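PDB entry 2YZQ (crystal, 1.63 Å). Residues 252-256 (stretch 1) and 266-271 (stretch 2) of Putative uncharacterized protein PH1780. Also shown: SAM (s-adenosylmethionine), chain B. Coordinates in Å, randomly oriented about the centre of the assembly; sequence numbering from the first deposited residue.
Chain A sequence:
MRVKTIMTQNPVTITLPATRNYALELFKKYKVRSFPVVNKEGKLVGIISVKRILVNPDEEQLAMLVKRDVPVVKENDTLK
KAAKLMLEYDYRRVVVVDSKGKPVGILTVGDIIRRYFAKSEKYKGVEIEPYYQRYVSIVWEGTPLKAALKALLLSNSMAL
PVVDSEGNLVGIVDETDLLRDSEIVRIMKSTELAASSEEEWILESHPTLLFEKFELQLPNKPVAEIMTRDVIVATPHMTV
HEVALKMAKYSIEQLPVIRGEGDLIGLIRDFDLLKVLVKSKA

Stretch 1, residues 252-256: IEQLP
Stretch 2 (266-271) GLIRDF

Residues 254-256 and 266-269 form neighbouring antiparallel strands, their N-to-C directions 162° apart and their axes 4.7 Å apart at closest approach. Gln-254 pairs with Arg-269 and Pro-256 with Leu-267 at non-hydrogen-bonded positions (CA to CA 4.1 and 4.3 Å); between them, Leu-255 faces Ile-268 as a hydrogen-bonded pair. Backbone torsions are extended throughout the paired segment, from -161/147 at Gln-254 and -127/126 at Leu-255 to -151/133 at Leu-267 and -110/111 at Ile-268.

Main-chain polar groups carry the join. Leu-255 N donates to Ile-268 O at 2.9 Å (166°), and Ile-268 N returns a nearly linear bond to Leu-255 O, also 2.9 Å (178°), so both residues have their amide and carbonyl satisfied by each other. Pro-256, lacking an amide hydrogen, suits a non-hydrogen-bonded site. Before the first strand, Glu-253 (-95/0) turns its carbonyl to the second stretch, where Glu-253 O accepts from Asp-270 N at 2.8 Å (147°) and meets Arg-269 CA at 3.4 Å in a CA-H...O contact. A second such contact brings Gln-254 CA to 3.3 Å from Ile-268 O. At Asp-270 the backbone changes to -60/-37.

Side chains alternate between faces. Leu-255 (m, chi2 65°) and Ile-268 (t, chi2 67°) share one face, with Leu-255 CB 3.8 Å from Ile-268 CG2. The other carries Gln-254, Pro-256, Leu-267 and Arg-269; there Leu-267 (t, chi2 71°) brings CD1 to 4.2 Å from Pro-256 CG and 4.0 Å from Gln-254 CB. Together the stretches bury 356 Å², and their apolar residues are all buried in the assembly.

The polar ends mostly find partners beyond the strand pair. Asp-270 (p) places OD2 3.3 Å from Glu-253 CB, while its OD1 accepts a weak bond from Phe-271 N at 2.6 Å (119°); both carboxylate oxygens are also hydrogen-bonded elsewhere in the structure. Arg-269 (m, t, m, chi4 157°) leads its guanidinium away from the first stretch, and all three of its nitrogens are hydrogen-bonded outside the two stretches.

S-adenosylmethionine provides partners for three further polar groups of stretch 1: Glu-253 OE2, Gln-254 O and Gln-254 NE2. Glu-253 (m, p, chi3 -17°) accepts from the ligand amino group, OE2 to SAM N 2.7 Å. Gln-254 (p, m, chi3 -59°) meets the adenine twice: its carbonyl O accepts from SAM N6 at 3.0 Å (145°), and NE2 gives SAM N7 a weak bond of 3.0 Å (135°).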

# COMPACT_ATOMS: atom_id res chain seq x y z
N ILE A 252 -3.60 -7.16 3.80
CA ILE A 252 -2.22 -6.74 4.06
C ILE A 252 -1.62 -6.20 2.77
O ILE A 252 -1.94 -6.66 1.67
CB ILE A 252 -1.38 -7.92 4.59
CG1 ILE A 252 -1.52 -9.12 3.65
CG2 ILE A 252 -1.83 -8.27 6.01
CD1 ILE A 252 -0.83 -10.38 4.15
N GLU A 253 -0.73 -5.22 2.91
CA GLU A 253 -0.11 -4.57 1.76
C GLU A 253 1.25 -5.13 1.36
O GLU A 253 1.85 -4.65 0.39
CB GLU A 253 0.03 -3.07 2.03
CG GLU A 253 -1.30 -2.35 2.27
CD GLU A 253 -1.74 -2.33 3.73
OE1 GLU A 253 -1.21 -3.12 4.54
OE2 GLU A 253 -2.63 -1.52 4.06
N GLN A 254 1.74 -6.14 2.07
CA GLN A 254 3.05 -6.70 1.74
C GLN A 254 3.28 -8.09 2.31
O GLN A 254 2.79 -8.42 3.40
CB GLN A 254 4.16 -5.79 2.26
CG GLN A 254 4.20 -5.66 3.78
CD GLN A 254 3.02 -4.89 4.34
OE1 GLN A 254 2.80 -3.73 3.98
NE2 GLN A 254 2.26 -5.52 5.23
N LEU A 255 4.04 -8.90 1.57
CA LEU A 255 4.39 -10.25 2.01
C LEU A 255 5.89 -10.44 1.94
O LEU A 255 6.51 -10.17 0.91
CB LEU A 255 3.76 -11.32 1.11
CG LEU A 255 2.27 -11.68 1.20
CD1 LEU A 255 1.43 -10.50 0.79
CD2 LEU A 255 1.99 -12.88 0.31
N PRO A 256 6.51 -10.85 3.05
CA PRO A 256 7.95 -11.07 3.00
C PRO A 256 8.20 -12.17 1.96
O PRO A 256 7.40 -13.10 1.84
CB PRO A 256 8.28 -11.54 4.41
CG PRO A 256 7.31 -10.76 5.25
CD PRO A 256 6.02 -10.84 4.44
N GLY A 266 13.60 -10.90 0.52
CA GLY A 266 12.96 -9.77 -0.12
C GLY A 266 11.58 -9.46 0.43
O GLY A 266 11.17 -10.00 1.45
N LEU A 267 10.86 -8.59 -0.26
CA LEU A 267 9.53 -8.20 0.16
C LEU A 267 8.71 -7.84 -1.07
O LEU A 267 9.20 -7.13 -1.95
CB LEU A 267 9.62 -6.97 1.08
CG LEU A 267 8.31 -6.43 1.67
CD1 LEU A 267 7.80 -7.41 2.73
CD2 LEU A 267 8.55 -5.06 2.29
N ILE A 268 7.49 -8.36 -1.16
CA ILE A 268 6.65 -8.00 -2.29
C ILE A 268 5.52 -7.13 -1.73
O ILE A 268 4.68 -7.61 -0.97
CB ILE A 268 6.09 -9.24 -3.06
CG1 ILE A 268 5.27 -8.78 -4.26
CG2 ILE A 268 5.27 -10.15 -2.14
CD1 ILE A 268 6.09 -8.08 -5.34
N ARG A 269 5.54 -5.85 -2.09
CA ARG A 269 4.54 -4.88 -1.64
C ARG A 269 3.49 -4.76 -2.72
O ARG A 269 3.74 -5.10 -3.88
CB ARG A 269 5.18 -3.50 -1.44
CG ARG A 269 6.37 -3.45 -0.48
CD ARG A 269 7.00 -2.06 -0.53
NE ARG A 269 7.53 -1.80 -1.86
CZ ARG A 269 7.75 -0.59 -2.37
NH1 ARG A 269 7.48 0.49 -1.65
NH2 ARG A 269 8.23 -0.46 -3.60
N ASP A 270 2.31 -4.27 -2.36
CA ASP A 270 1.26 -4.09 -3.35
C ASP A 270 1.77 -3.12 -4.42
O ASP A 270 1.51 -3.30 -5.61
CB ASP A 270 -0.03 -3.55 -2.70
CG ASP A 270 0.19 -2.37 -1.74
OD1 ASP A 270 1.28 -1.76 -1.73
OD2 ASP A 270 -0.76 -2.03 -0.99
N PHE A 271 2.54 -2.13 -3.98
CA PHE A 271 3.10 -1.13 -4.87
C PHE A 271 4.04 -1.76 -5.91
O PHE A 271 4.16 -1.26 -7.03
CB PHE A 271 3.87 -0.09 -4.05
CG PHE A 271 3.95 1.27 -4.71
CD1 PHE A 271 2.82 2.07 -4.81
CD2 PHE A 271 5.16 1.74 -5.21
CE1 PHE A 271 2.88 3.33 -5.40
CE2 PHE A 271 5.23 3.01 -5.81
CZ PHE A 271 4.09 3.80 -5.91
N SAM B . -3.01 -0.51 6.50
CA SAM B . -4.02 -1.44 7.02
C SAM B . -4.85 -0.76 8.08
O SAM B . -5.90 -1.26 8.46
OXT SAM B . -4.48 0.29 8.57
CB SAM B . -3.30 -2.67 7.61
CG SAM B . -4.28 -3.84 7.71
SD SAM B . -3.39 -5.37 8.13
CE SAM B . -4.82 -6.46 8.44
C5' SAM B . -2.67 -5.07 9.76
C4' SAM B . -2.27 -6.40 10.39
O4' SAM B . -1.70 -7.27 9.37
C3' SAM B . -1.20 -6.22 11.48
O3' SAM B . -1.52 -7.05 12.60
C2' SAM B . 0.09 -6.67 10.78
O2' SAM B . 1.08 -7.11 11.72
C1' SAM B . -0.46 -7.78 9.87
N9 SAM B . 0.42 -8.10 8.75
C8 SAM B . 1.00 -7.25 7.84
N7 SAM B . 1.61 -7.94 6.91
C5 SAM B . 1.57 -9.26 7.25
C6 SAM B . 2.10 -10.46 6.72
N6 SAM B . 2.90 -10.45 5.59
N1 SAM B . 1.82 -11.63 7.33
C2 SAM B . 1.10 -11.68 8.46
N3 SAM B . 0.55 -10.58 8.97
C4 SAM B . 0.78 -9.36 8.42